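Local atomic coordinates of GDP-mannose-dependent alpha-(1-6)-phosphatidylinositol monomannoside mannosyltransferase (PDB entry 3OKP), a protein that is a mannosyltransferase of the GT-B class, built from two Rossmann-like domains that face each other across a cleft. Residues A[22-27]-A[114-119]; A[57-62]-A[83-88]; A[73-78]-A[102-107]; A[90-93]-A[98-101]; A[94-99]-A[122-127]. All blocks are in the same frame, centred on the assembly; numbering follows the deposited sequence.

Contact 1 of 5, residues A[22-27]-A[114-119]; sequences QSYLRD and IASTHG
The aromatic contact comes first: His118 turns an edge of its imidazole onto the face of the Tyr24 ring, a T-shaped pair with the centroids 4.8 Å apart and the planes at 84°. The atom that does the touching is CE1 of His118. It sits off the middle of the phenol ring, toward the rim, and is nearest to Tyr24 CD2 at 3.6 Å. Tyr24 reaches it because its CG is anti to the backbone N (chi1 179°), which sends the ring straight off the helix toward the end of strand 112-116.

Helix 20-29 covers one side of the parallel sheet in the N-terminal Rossmann-like domain of this GT-B protein, and segment 114-119 is where strand 112-116 runs out into the loop after it. That carboxy-terminal edge of the sheet faces the interdomain cleft, and the side chain of His118 lies about 9 Å from the bound GDP-alpha-D-mannose.

The polar groups are near one another but bond to others. Tyr24 OH stands 3.8 Å from Ser116 OG, which lies at the edge of the phenol ring, yet the phenol is hydrogen-bonded to the carbonyl of Leu168, while Ser116 OG is engaged by Trp91 NE1 and Thr145 OG1. His118 NE2 bonds to the carbonyl oxygen of Gly93, and this bond would hold the imidazole in the orientation that presents CE1 to the tyrosine.

Contact 2 of 5, residues A[57-62]-A[83-88]; sequences DYEVIR and REREID
Glu59 and Arg85 meet in a two-pronged salt bridge, the one point where the segments touch. The arginine offers its side-on pair of donors: NE bonds to Glu59 OE1 at 2.7 Å and NH2 to Glu59 OE2 at 2.8 Å, each with an N-H...O angle of 164°. OE1 receives its bond on the syn lone pair, and OE2 is met on the syn side but somewhat out of the carboxylate plane. The carboxylate lies against the guanidinium edge, the two flat groups nearly coplanar at 27°. With both oxygens gripped, neither group can turn about its last bond without breaking a link.

The next shell is the two side-chain stems, which come from opposite directions. Glu59 is stretched out, CG anti to the backbone N and the chain extended beyond it, which carries the carboxylate out from the strand to the guanidinium. Arg85 bends at chi2 (-74°), which swings the guanidinium over to the acid. Its carbonyl oxygen accepts a hydrogen bond from Lys6 NZ. Both residues are partly exposed, so solvent probably screens the pair to some degree.

Strand 59-63 is an outermost strand of the N-terminal sheet, bonded through Glu59 and Ile61 to Val39 of strand 37-42. Arg85 is the first residue to leave helical geometry after helix 72-84, whose Ile81 packs on Ile61; the bridge thus joins that edge strand to the turn leading into strand 89-92.

Contact 3 of 5, residues A[73-78]-A[102-107]; sequences TTAHAM and AGTAKQ
Met78 sends its CG anti to the backbone N (chi1 -179°), continues extended through chi2, then turns at chi3 (68°), and this last bend lays its methyl CE on the backbone of Ala105. On the other helix, the first torsion of Thr104 turns both OG1 and CG2 toward the Ala75 methyl. The two segments belong to neighbouring helices on one face of a Rossmann-like sheet: helix 72-84 leads into strand 89-92, and helix 102-107 leads into strand 112-116. Both run the same way, as repeated right-handed beta-alpha-beta crossovers require, with axes 9.6 Å apart and a crossing angle of -32°.

Small residues sit at the nearest point of the backbones: the CA atoms of Ala75 and Thr104 are 6.5 Å apart. The CB of Ala75 lies 3.9 Å from both OG1 and CG2 of Thr104, facing the fork of the threonine, and CG2 also rests on the carbonyl oxygen of Ala75. The contact is all van der Waals packing.

One turn further along helix 72-84, Met78 fills the wider part of the groove. Its CE touches the CB of Thr104 at 4.0 Å and the CB of Ala105 at 3.9 Å, so one methyl bridges two consecutive residues. Beneath lies strand 89-92, with Phe92 under Met78 and Val90 under Ala105. The shortest approach of the methionine across the interface is CE to the amide N of Ala105, 3.6 Å.

Contact 4 of 5, residues A[90-93]-A[98-101]; sequences VWFG and LALM
Phe92 carries this contact alone, laying its ring against the backbone and CB atoms of Leu98, Ala99 and Met101. Val90 and Trp91 lead up to it along strand 89-92, which runs in the sheet between strands 7-11 and 112-116.

At Phe92 the side chain points toward segment 98-101. Its CG is anti to the carbonyl carbon (chi1 -62°), and the ring lies with one face under the CA of Ala99. That CA sits 3.7 Å from the ring centroid and only 10° off the normal, a well-centred CH-pi contact. The methyl of Ala99 adds to it, CB resting 3.8 Å from CD2 of Phe92. Around the rest of the ring, CE1 comes to 3.3 Å from the carbonyl oxygen of Leu98, approached obliquely; this same oxygen accepts the backbone N-H of Met101 at 3.0 Å. CD1 of Phe92 lies 4.1 Å from CB of Leu98. The far end of the ring, CZ, meets CB of Met101 at 4.1 Å.

The strand ends at Phe92, and Gly93 begins the loop.

Residues 98-100 form a short 3-10 turn, and Met101 follows at the N-cap position of helix 102-107. Phe92 packs the start of helix 102-107 against the strand that precedes it, between Met78 of helix 72-84, Val10 of strand 7-11 and Val113 of strand 112-116.

Contact 5 of 5, residues A[94-99]-A[122-127]; sequences AAAPLA and VGWSML
Trp124 covers the methyl of Ala96 with the six-membered ring of its indole. The CB of Ala96 stands 3.6 Å from the centroid of that ring and 4° off its normal, so this CH-pi contact is almost exactly perpendicular, and all six ring carbons lie at nearly equal distance from the methyl. The indole is placed by a chi1 of -80°, which sets CG anti to the carbonyl carbon, and by a chi2 of 62°, which turns the benzo end toward the loop. Its other neighbours include Ser133 and Leu134 of helix 128-140.

Pro97 follows Ala96 through a cis peptide bond. Its CB reaches CH2 of Trp124 at 4.3 Å, obliquely, so the proline flanks the ring and the alanine methyl makes the face contact.

Behind the tryptophan, Ser125 folds its hydroxyl back to the carbonyl oxygen of Val122, hydrogen-bonded 2.6 Å from OG; Arg154 O of helix 149-159 is a second partner of this hydroxyl. The backbone N of Ser125 reaches Val122 O as well, closing the short, weakly bonded helical turn that carries Trp124.

The contact joins the loop after strand 89-92 to the short helical turn that follows strand 112-116, at the carboxy-terminal edge of the sheet, as in other Rossmann-like domains.

All five contacts lie in the N-terminal domain and hang on its seven-stranded parallel sheet. Contact 1 spans the longest loop, and contacts 2, 3 and 4 are nested within it; contact 5 alternates with contact 1. Contacts 3 and 4 have centres about 9 Å apart and touch, Met101 packing on helix 72-84. That helix also ends in contact 2, about 14 Å from contact 3. Contacts 4 and 5 share Leu98 and Ala99; contact 4 touches contact 1 along strands 89-92 and 112-116, and contact 5 through the loop residue Ala95. Together they run from the outer edge strand, contact 2, toward the cleft-facing end of the sheet, contacts 1 and 5.

Contact 1 of 5, residues A[22-27]-A[114-119]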
# COMPACT_ATOMS: atom_id res chain seq x y z
N GLN A 22 8.34 -5.87 -1.21
CA GLN A 22 9.18 -5.87 -2.42
C GLN A 22 8.90 -4.65 -3.30
O GLN A 22 9.83 -3.98 -3.76
CB GLN A 22 9.00 -7.16 -3.22
CG GLN A 22 9.67 -8.39 -2.60
CD GLN A 22 8.82 -9.12 -1.57
OE1 GLN A 22 7.73 -8.68 -1.22
NE2 GLN A 22 9.32 -10.26 -1.10
N SER A 23 7.61 -4.36 -3.52
CA SER A 23 7.19 -3.21 -4.32
C SER A 23 7.51 -1.89 -3.62
O SER A 23 7.96 -0.93 -4.26
CB SER A 23 5.69 -3.30 -4.63
OG SER A 23 5.40 -4.43 -5.43
N TYR A 24 7.28 -1.86 -2.31
CA TYR A 24 7.57 -0.72 -1.45
C TYR A 24 9.04 -0.30 -1.57
O TYR A 24 9.34 0.88 -1.82
CB TYR A 24 7.21 -1.08 -0.00
CG TYR A 24 7.48 -0.03 1.05
CD1 TYR A 24 6.48 0.86 1.45
CD2 TYR A 24 8.73 0.06 1.68
CE1 TYR A 24 6.72 1.82 2.44
CE2 TYR A 24 8.97 1.01 2.66
CZ TYR A 24 7.97 1.88 3.04
OH TYR A 24 8.22 2.83 4.01
N LEU A 25 9.95 -1.26 -1.41
CA LEU A 25 11.39 -0.97 -1.44
C LEU A 25 11.89 -0.64 -2.84
O LEU A 25 12.61 0.35 -3.02
CB LEU A 25 12.19 -2.12 -0.82
CG LEU A 25 12.02 -2.35 0.69
CD1 LEU A 25 12.85 -3.53 1.14
CD2 LEU A 25 12.37 -1.11 1.50
N ARG A 26 11.49 -1.43 -3.83
CA ARG A 26 11.81 -1.14 -5.24
C ARG A 26 11.48 0.31 -5.61
O ARG A 26 12.32 1.02 -6.17
CB ARG A 26 11.07 -2.12 -6.17
CG ARG A 26 11.17 -1.81 -7.67
CD ARG A 26 10.04 -2.49 -8.44
NE ARG A 26 8.74 -1.90 -8.13
CZ ARG A 26 7.58 -2.54 -8.18
NH1 ARG A 26 7.53 -3.83 -8.52
NH2 ARG A 26 6.45 -1.91 -7.88
N ASP A 27 10.27 0.75 -5.29
CA ASP A 27 9.81 2.08 -5.69
C ASP A 27 10.41 3.23 -4.87
O ASP A 27 10.67 4.30 -5.41
CB ASP A 27 8.28 2.15 -5.71
CG ASP A 27 7.67 1.22 -6.76
OD1 ASP A 27 8.36 0.85 -7.73
OD2 ASP A 27 6.48 0.87 -6.60
N ILE A 114 17.82 3.21 10.35
CA ILE A 114 16.41 3.37 10.04
C ILE A 114 15.78 1.99 9.90
O ILE A 114 16.39 1.07 9.36
CB ILE A 114 16.19 4.17 8.72
CG1 ILE A 114 16.99 5.48 8.71
CG2 ILE A 114 14.71 4.47 8.48
CD1 ILE A 114 18.31 5.40 7.98
N ALA A 115 14.55 1.84 10.41
CA ALA A 115 13.76 0.63 10.19
C ALA A 115 12.33 0.99 9.81
O ALA A 115 11.71 1.86 10.44
CB ALA A 115 13.79 -0.27 11.43
N SER A 116 11.81 0.33 8.78
CA SER A 116 10.45 0.58 8.31
C SER A 116 9.47 -0.48 8.80
O SER A 116 9.71 -1.68 8.65
CB SER A 116 10.40 0.66 6.78
OG SER A 116 11.05 1.83 6.30
N THR A 117 8.37 -0.03 9.40
CA THR A 117 7.29 -0.93 9.78
C THR A 117 6.24 -0.94 8.68
O THR A 117 6.18 -0.01 7.86
CB THR A 117 6.62 -0.52 11.12
OG1 THR A 117 6.04 0.79 10.99
CG2 THR A 117 7.64 -0.52 12.25
N HIS A 118 5.42 -1.98 8.67
CA HIS A 118 4.36 -2.11 7.68
C HIS A 118 3.05 -2.52 8.38
O HIS A 118 2.47 -1.72 9.11
CB HIS A 118 4.77 -3.08 6.57
CG HIS A 118 6.09 -2.74 5.94
ND1 HIS A 118 6.21 -1.90 4.86
CD2 HIS A 118 7.36 -3.10 6.28
CE1 HIS A 118 7.48 -1.77 4.54
NE2 HIS A 118 8.20 -2.48 5.39
N GLY A 119 2.61 -3.76 8.18
CA GLY A 119 1.39 -4.25 8.82
C GLY A 119 1.64 -5.18 10.00
O GLY A 119 0.94 -5.11 11.01

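Contact 2 of 5, residues A[57-62]-A[83-88]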
# COMPACT_ATOMS: atom_id res chain seq x y z
N ASP A 57 20.36 0.26 -11.88
CA ASP A 57 21.47 1.22 -11.93
C ASP A 57 22.14 1.44 -10.56
O ASP A 57 22.99 2.32 -10.41
CB ASP A 57 21.05 2.55 -12.57
CG ASP A 57 19.90 3.25 -11.84
OD1 ASP A 57 19.31 2.68 -10.90
OD2 ASP A 57 19.59 4.39 -12.23
N TYR A 58 21.75 0.62 -9.59
CA TYR A 58 22.39 0.60 -8.27
C TYR A 58 22.82 -0.82 -7.89
O TYR A 58 22.30 -1.80 -8.43
CB TYR A 58 21.47 1.20 -7.20
CG TYR A 58 20.13 0.51 -7.05
CD1 TYR A 58 19.01 0.95 -7.77
CD2 TYR A 58 19.97 -0.57 -6.18
CE1 TYR A 58 17.78 0.32 -7.64
CE2 TYR A 58 18.74 -1.20 -6.04
CZ TYR A 58 17.65 -0.76 -6.77
OH TYR A 58 16.43 -1.38 -6.63
N GLU A 59 23.77 -0.92 -6.96
CA GLU A 59 24.37 -2.20 -6.57
C GLU A 59 23.49 -3.02 -5.63
O GLU A 59 22.94 -2.50 -4.65
CB GLU A 59 25.74 -1.96 -5.93
CG GLU A 59 26.47 -3.24 -5.48
CD GLU A 59 27.78 -2.97 -4.77
OE1 GLU A 59 27.96 -1.86 -4.22
OE2 GLU A 59 28.65 -3.87 -4.77
N VAL A 60 23.36 -4.31 -5.95
CA VAL A 60 22.71 -5.28 -5.07
C VAL A 60 23.73 -6.36 -4.70
O VAL A 60 24.28 -7.03 -5.58
CB VAL A 60 21.46 -5.93 -5.73
CG1 VAL A 60 20.81 -6.95 -4.78
CG2 VAL A 60 20.44 -4.86 -6.13
N ILE A 61 23.98 -6.50 -3.40
CA ILE A 61 24.84 -7.56 -2.88
C ILE A 61 23.94 -8.68 -2.37
O ILE A 61 23.20 -8.51 -1.41
CB ILE A 61 25.78 -7.05 -1.76
CG1 ILE A 61 26.67 -5.91 -2.28
CG2 ILE A 61 26.63 -8.20 -1.20
CD1 ILE A 61 27.36 -5.09 -1.20
N ARG A 62 24.02 -9.83 -3.04
CA ARG A 62 23.14 -10.95 -2.73
C ARG A 62 23.71 -11.88 -1.66
O ARG A 62 24.82 -12.39 -1.78
CB ARG A 62 22.79 -11.74 -4.00
CG ARG A 62 21.89 -10.99 -4.99
CD ARG A 62 20.44 -10.95 -4.54
NE ARG A 62 19.58 -10.29 -5.52
CZ ARG A 62 18.25 -10.21 -5.43
NH1 ARG A 62 17.61 -10.76 -4.40
NH2 ARG A 62 17.57 -9.58 -6.38
N ARG A 83 31.53 -0.95 6.25
CA ARG A 83 32.87 -0.39 6.25
C ARG A 83 33.48 -0.27 4.84
O ARG A 83 34.12 0.73 4.53
CB ARG A 83 33.79 -1.17 7.19
CG ARG A 83 33.38 -1.06 8.66
CD ARG A 83 34.28 -1.87 9.58
NE ARG A 83 34.01 -3.30 9.49
CZ ARG A 83 33.44 -4.02 10.45
NH1 ARG A 83 33.06 -3.46 11.59
NH2 ARG A 83 33.25 -5.32 10.27
N GLU A 84 33.25 -1.27 3.99
CA GLU A 84 33.81 -1.29 2.64
C GLU A 84 33.18 -0.24 1.72
O GLU A 84 33.88 0.41 0.93
CB GLU A 84 33.69 -2.68 2.00
N ARG A 85 31.86 -0.08 1.82
CA ARG A 85 31.15 0.89 0.99
C ARG A 85 31.00 2.25 1.68
O ARG A 85 30.32 3.14 1.16
CB ARG A 85 29.77 0.35 0.57
CG ARG A 85 29.82 -0.76 -0.48
CD ARG A 85 30.16 -0.21 -1.87
NE ARG A 85 30.19 -1.27 -2.88
CZ ARG A 85 31.29 -1.85 -3.34
NH1 ARG A 85 32.49 -1.48 -2.90
NH2 ARG A 85 31.20 -2.81 -4.26
N GLU A 86 31.65 2.41 2.83
CA GLU A 86 31.59 3.65 3.63
C GLU A 86 30.14 4.11 3.88
O GLU A 86 29.77 5.25 3.56
CB GLU A 86 32.44 4.76 2.99
CG GLU A 86 33.95 4.52 3.09
CD GLU A 86 34.77 5.75 2.71
OE1 GLU A 86 34.57 6.28 1.59
OE2 GLU A 86 35.62 6.16 3.52
N ILE A 87 29.35 3.21 4.45
CA ILE A 87 27.92 3.41 4.64
C ILE A 87 27.62 4.33 5.83
O ILE A 87 28.15 4.14 6.93
CB ILE A 87 27.19 2.04 4.81
CG1 ILE A 87 27.31 1.19 3.53
CG2 ILE A 87 25.73 2.24 5.23
CD1 ILE A 87 26.72 1.81 2.26
N ASP A 88 26.77 5.33 5.58
CA ASP A 88 26.32 6.27 6.60
C ASP A 88 25.02 5.82 7.24
O ASP A 88 24.89 5.85 8.47
CB ASP A 88 26.13 7.66 5.97
CG ASP A 88 27.41 8.20 5.35
OD1 ASP A 88 28.36 8.50 6.10
OD2 ASP A 88 27.45 8.33 4.11

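Contact 3 of 5, residues A[73-78]-A[102-107]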
# COMPACT_ATOMS: atom_id res chain seq x y z
N THR A 73 26.57 -14.57 11.45
CA THR A 73 27.16 -14.57 10.10
C THR A 73 26.57 -13.47 9.21
O THR A 73 27.30 -12.79 8.50
CB THR A 73 27.03 -15.94 9.40
OG1 THR A 73 25.68 -16.39 9.45
CG2 THR A 73 27.95 -16.97 10.06
N THR A 74 25.24 -13.30 9.27
CA THR A 74 24.57 -12.23 8.53
C THR A 74 25.01 -10.85 9.02
O THR A 74 25.30 -9.97 8.21
CB THR A 74 23.03 -12.34 8.64
OG1 THR A 74 22.60 -13.66 8.28
CG2 THR A 74 22.35 -11.34 7.71
N ALA A 75 25.08 -10.69 10.34
CA ALA A 75 25.51 -9.43 10.95
C ALA A 75 26.95 -9.08 10.57
O ALA A 75 27.26 -7.92 10.32
CB ALA A 75 25.35 -9.49 12.46
N HIS A 76 27.82 -10.10 10.53
CA HIS A 76 29.23 -9.93 10.13
C HIS A 76 29.34 -9.44 8.69
O HIS A 76 30.12 -8.52 8.39
CB HIS A 76 30.00 -11.25 10.29
CG HIS A 76 31.45 -11.16 9.91
ND1 HIS A 76 32.46 -11.18 10.85
CD2 HIS A 76 32.05 -11.05 8.70
CE1 HIS A 76 33.63 -11.09 10.23
NE2 HIS A 76 33.41 -11.00 8.93
N ALA A 77 28.56 -10.05 7.79
CA ALA A 77 28.55 -9.69 6.38
C ALA A 77 28.03 -8.27 6.19
O ALA A 77 28.58 -7.51 5.38
CB ALA A 77 27.71 -10.68 5.59
N MET A 78 26.98 -7.91 6.93
CA MET A 78 26.44 -6.55 6.92
C MET A 78 27.49 -5.54 7.39
O MET A 78 27.67 -4.49 6.77
CB MET A 78 25.19 -6.46 7.81
CG MET A 78 24.55 -5.08 7.82
SD MET A 78 23.32 -4.84 9.12
CE MET A 78 24.34 -4.89 10.59
N ALA A 102 20.57 -3.98 14.47
CA ALA A 102 20.86 -2.53 14.48
C ALA A 102 22.07 -2.17 15.35
O ALA A 102 22.83 -1.25 15.01
CB ALA A 102 19.63 -1.75 14.92
N GLY A 103 22.25 -2.90 16.45
CA GLY A 103 23.42 -2.73 17.31
C GLY A 103 24.73 -2.94 16.56
O GLY A 103 25.65 -2.13 16.67
N THR A 104 24.79 -4.02 15.77
CA THR A 104 25.94 -4.34 14.93
C THR A 104 26.21 -3.24 13.90
O THR A 104 27.36 -2.90 13.63
CB THR A 104 25.76 -5.69 14.21
OG1 THR A 104 25.58 -6.73 15.18
CG2 THR A 104 26.97 -6.03 13.33
N ALA A 105 25.13 -2.68 13.34
CA ALA A 105 25.24 -1.60 12.36
C ALA A 105 25.93 -0.37 12.94
O ALA A 105 26.80 0.22 12.29
CB ALA A 105 23.86 -1.24 11.81
N LYS A 106 25.57 0.01 14.17
CA LYS A 106 26.23 1.11 14.88
C LYS A 106 27.67 0.77 15.26
O LYS A 106 28.56 1.62 15.17
CB LYS A 106 25.43 1.53 16.11
CG LYS A 106 24.11 2.23 15.78
CD LYS A 106 23.51 2.93 16.99
CE LYS A 106 22.36 3.84 16.57
NZ LYS A 106 21.55 4.32 17.74
N GLN A 107 27.90 -0.48 15.66
CA GLN A 107 29.25 -0.97 15.96
C GLN A 107 30.16 -0.90 14.74
O GLN A 107 31.35 -0.58 14.86
CB GLN A 107 29.20 -2.42 16.47
CG GLN A 107 28.56 -2.61 17.83
CD GLN A 107 28.47 -4.07 18.23
OE1 GLN A 107 28.98 -4.96 17.53
NE2 GLN A 107 27.82 -4.33 19.36

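Contact 4 of 5, residues A[90-93]-A[98-101]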
# COMPACT_ATOMS: atom_id res chain seq x y z
N VAL A 90 21.98 2.81 7.66
CA VAL A 90 21.54 1.43 7.50
C VAL A 90 20.02 1.40 7.62
O VAL A 90 19.46 1.76 8.66
CB VAL A 90 22.21 0.48 8.52
CG1 VAL A 90 21.63 -0.94 8.42
CG2 VAL A 90 23.71 0.44 8.29
N TRP A 91 19.36 0.97 6.55
CA TRP A 91 17.91 0.96 6.48
C TRP A 91 17.40 -0.48 6.39
O TRP A 91 17.58 -1.16 5.38
CB TRP A 91 17.43 1.79 5.28
CG TRP A 91 15.94 1.86 5.08
CD1 TRP A 91 14.96 1.63 6.01
CD2 TRP A 91 15.25 2.23 3.87
NE1 TRP A 91 13.72 1.81 5.45
CE2 TRP A 91 13.87 2.18 4.14
CE3 TRP A 91 15.68 2.58 2.58
CZ2 TRP A 91 12.90 2.47 3.17
CZ3 TRP A 91 14.72 2.87 1.61
CH2 TRP A 91 13.34 2.82 1.92
N PHE A 92 16.78 -0.94 7.47
CA PHE A 92 16.10 -2.23 7.48
C PHE A 92 14.72 -2.04 6.87
O PHE A 92 13.84 -1.40 7.46
CB PHE A 92 16.01 -2.81 8.90
CG PHE A 92 17.35 -3.08 9.53
CD1 PHE A 92 18.04 -4.25 9.25
CD2 PHE A 92 17.93 -2.15 10.39
CE1 PHE A 92 19.29 -4.50 9.83
CE2 PHE A 92 19.17 -2.39 10.97
CZ PHE A 92 19.85 -3.57 10.69
N GLY A 93 14.54 -2.59 5.66
CA GLY A 93 13.31 -2.44 4.89
C GLY A 93 12.07 -2.91 5.62
O GLY A 93 10.97 -2.39 5.40
N LEU A 98 14.71 -8.37 11.33
CA LEU A 98 16.09 -8.03 10.90
C LEU A 98 16.74 -6.83 11.60
O LEU A 98 17.96 -6.80 11.76
CB LEU A 98 16.20 -7.88 9.38
CG LEU A 98 16.29 -9.14 8.52
CD1 LEU A 98 16.39 -8.75 7.05
CD2 LEU A 98 17.47 -10.04 8.91
N ALA A 99 15.92 -5.86 12.01
CA ALA A 99 16.43 -4.68 12.72
C ALA A 99 16.99 -4.99 14.12
O ALA A 99 17.47 -4.10 14.81
CB ALA A 99 15.37 -3.58 12.79
N LEU A 100 16.92 -6.26 14.52
CA LEU A 100 17.62 -6.73 15.72
C LEU A 100 19.14 -6.73 15.51
O LEU A 100 19.90 -6.93 16.46
CB LEU A 100 17.13 -8.12 16.15
CG LEU A 100 15.70 -8.22 16.71
CD1 LEU A 100 15.24 -9.68 16.76
CD2 LEU A 100 15.57 -7.57 18.08
N MET A 101 19.58 -6.49 14.27
CA MET A 101 20.99 -6.33 13.94
C MET A 101 21.43 -4.86 13.95
O MET A 101 22.53 -4.53 13.51
CB MET A 101 21.29 -6.93 12.56
CG MET A 101 21.02 -8.43 12.42
SD MET A 101 21.79 -9.16 10.96
CE MET A 101 20.87 -8.38 9.63

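Contact 5 of 5, residues A[94-99]-A[122-127]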
# COMPACT_ATOMS: atom_id res chain seq x y z
N ALA A 94 12.25 -3.91 6.47
CA ALA A 94 11.22 -4.38 7.38
C ALA A 94 11.85 -4.53 8.75
O ALA A 94 12.91 -5.15 8.89
CB ALA A 94 10.63 -5.70 6.89
N ALA A 95 11.22 -3.94 9.76
CA ALA A 95 11.79 -3.86 11.11
C ALA A 95 11.95 -5.22 11.78
O ALA A 95 13.06 -5.58 12.19
CB ALA A 95 10.96 -2.91 11.98
N ALA A 96 10.86 -5.97 11.88
CA ALA A 96 10.88 -7.26 12.58
C ALA A 96 11.05 -8.43 11.61
O ALA A 96 10.27 -8.55 10.67
CB ALA A 96 9.62 -7.43 13.41
N PRO A 97 12.06 -9.30 11.84
CA PRO A 97 13.05 -9.28 12.92
C PRO A 97 14.45 -8.74 12.58
O PRO A 97 15.29 -8.67 13.48
CB PRO A 97 13.17 -10.77 13.27
CG PRO A 97 12.99 -11.46 11.92
CD PRO A 97 12.22 -10.51 11.01
N LEU A 98 14.71 -8.37 11.33
CA LEU A 98 16.09 -8.03 10.90
C LEU A 98 16.74 -6.83 11.60
O LEU A 98 17.96 -6.80 11.76
CB LEU A 98 16.20 -7.88 9.38
CG LEU A 98 16.29 -9.14 8.52
CD1 LEU A 98 16.39 -8.75 7.05
CD2 LEU A 98 17.47 -10.04 8.91
N ALA A 99 15.92 -5.86 12.01
CA ALA A 99 16.43 -4.68 12.72
C ALA A 99 16.99 -4.99 14.12
O ALA A 99 17.47 -4.10 14.81
CB ALA A 99 15.37 -3.58 12.79
N VAL A 122 1.96 -4.56 14.15
CA VAL A 122 0.74 -4.41 14.95
C VAL A 122 0.47 -5.68 15.77
O VAL A 122 0.24 -5.61 16.97
CB VAL A 122 -0.51 -4.08 14.07
CG1 VAL A 122 -1.77 -3.98 14.92
CG2 VAL A 122 -0.29 -2.79 13.29
N GLY A 123 0.53 -6.83 15.10
CA GLY A 123 0.35 -8.12 15.76
C GLY A 123 1.46 -8.45 16.74
O GLY A 123 1.23 -9.14 17.73
N TRP A 124 2.67 -7.95 16.45
CA TRP A 124 3.83 -8.13 17.33
C TRP A 124 3.68 -7.42 18.67
O TRP A 124 4.29 -7.82 19.67
CB TRP A 124 5.11 -7.66 16.63
CG TRP A 124 5.70 -8.64 15.64
CD1 TRP A 124 5.10 -9.11 14.51
CD2 TRP A 124 7.00 -9.25 15.69
NE1 TRP A 124 5.94 -9.99 13.86
CE2 TRP A 124 7.12 -10.08 14.56
CE3 TRP A 124 8.08 -9.16 16.59
CZ2 TRP A 124 8.27 -10.84 14.30
CZ3 TRP A 124 9.22 -9.91 16.32
CH2 TRP A 124 9.31 -10.74 15.19
N SER A 125 2.87 -6.36 18.71
CA SER A 125 2.64 -5.61 19.94
C SER A 125 1.64 -6.28 20.88
O SER A 125 1.37 -5.78 21.98
CB SER A 125 2.21 -4.17 19.63
OG SER A 125 0.91 -4.14 19.05
N MET A 126 1.10 -7.43 20.46
CA MET A 126 0.04 -8.13 21.20
C MET A 126 0.55 -9.28 22.08
O MET A 126 -0.18 -9.75 22.96
CB MET A 126 -1.02 -8.66 20.23
CG MET A 126 -1.70 -7.60 19.37
SD MET A 126 -2.55 -6.32 20.31
CE MET A 126 -3.91 -7.25 21.03
N LEU A 127 1.77 -9.74 21.83
CA LEU A 127 2.36 -10.84 22.59
C LEU A 127 3.53 -10.36 23.44
O LEU A 127 4.25 -9.45 23.03
CB LEU A 127 2.81 -11.96 21.65
CG LEU A 127 1.73 -12.77 20.92
CD1 LEU A 127 2.31 -13.43 19.67
CD2 LEU A 127 1.09 -13.81 21.84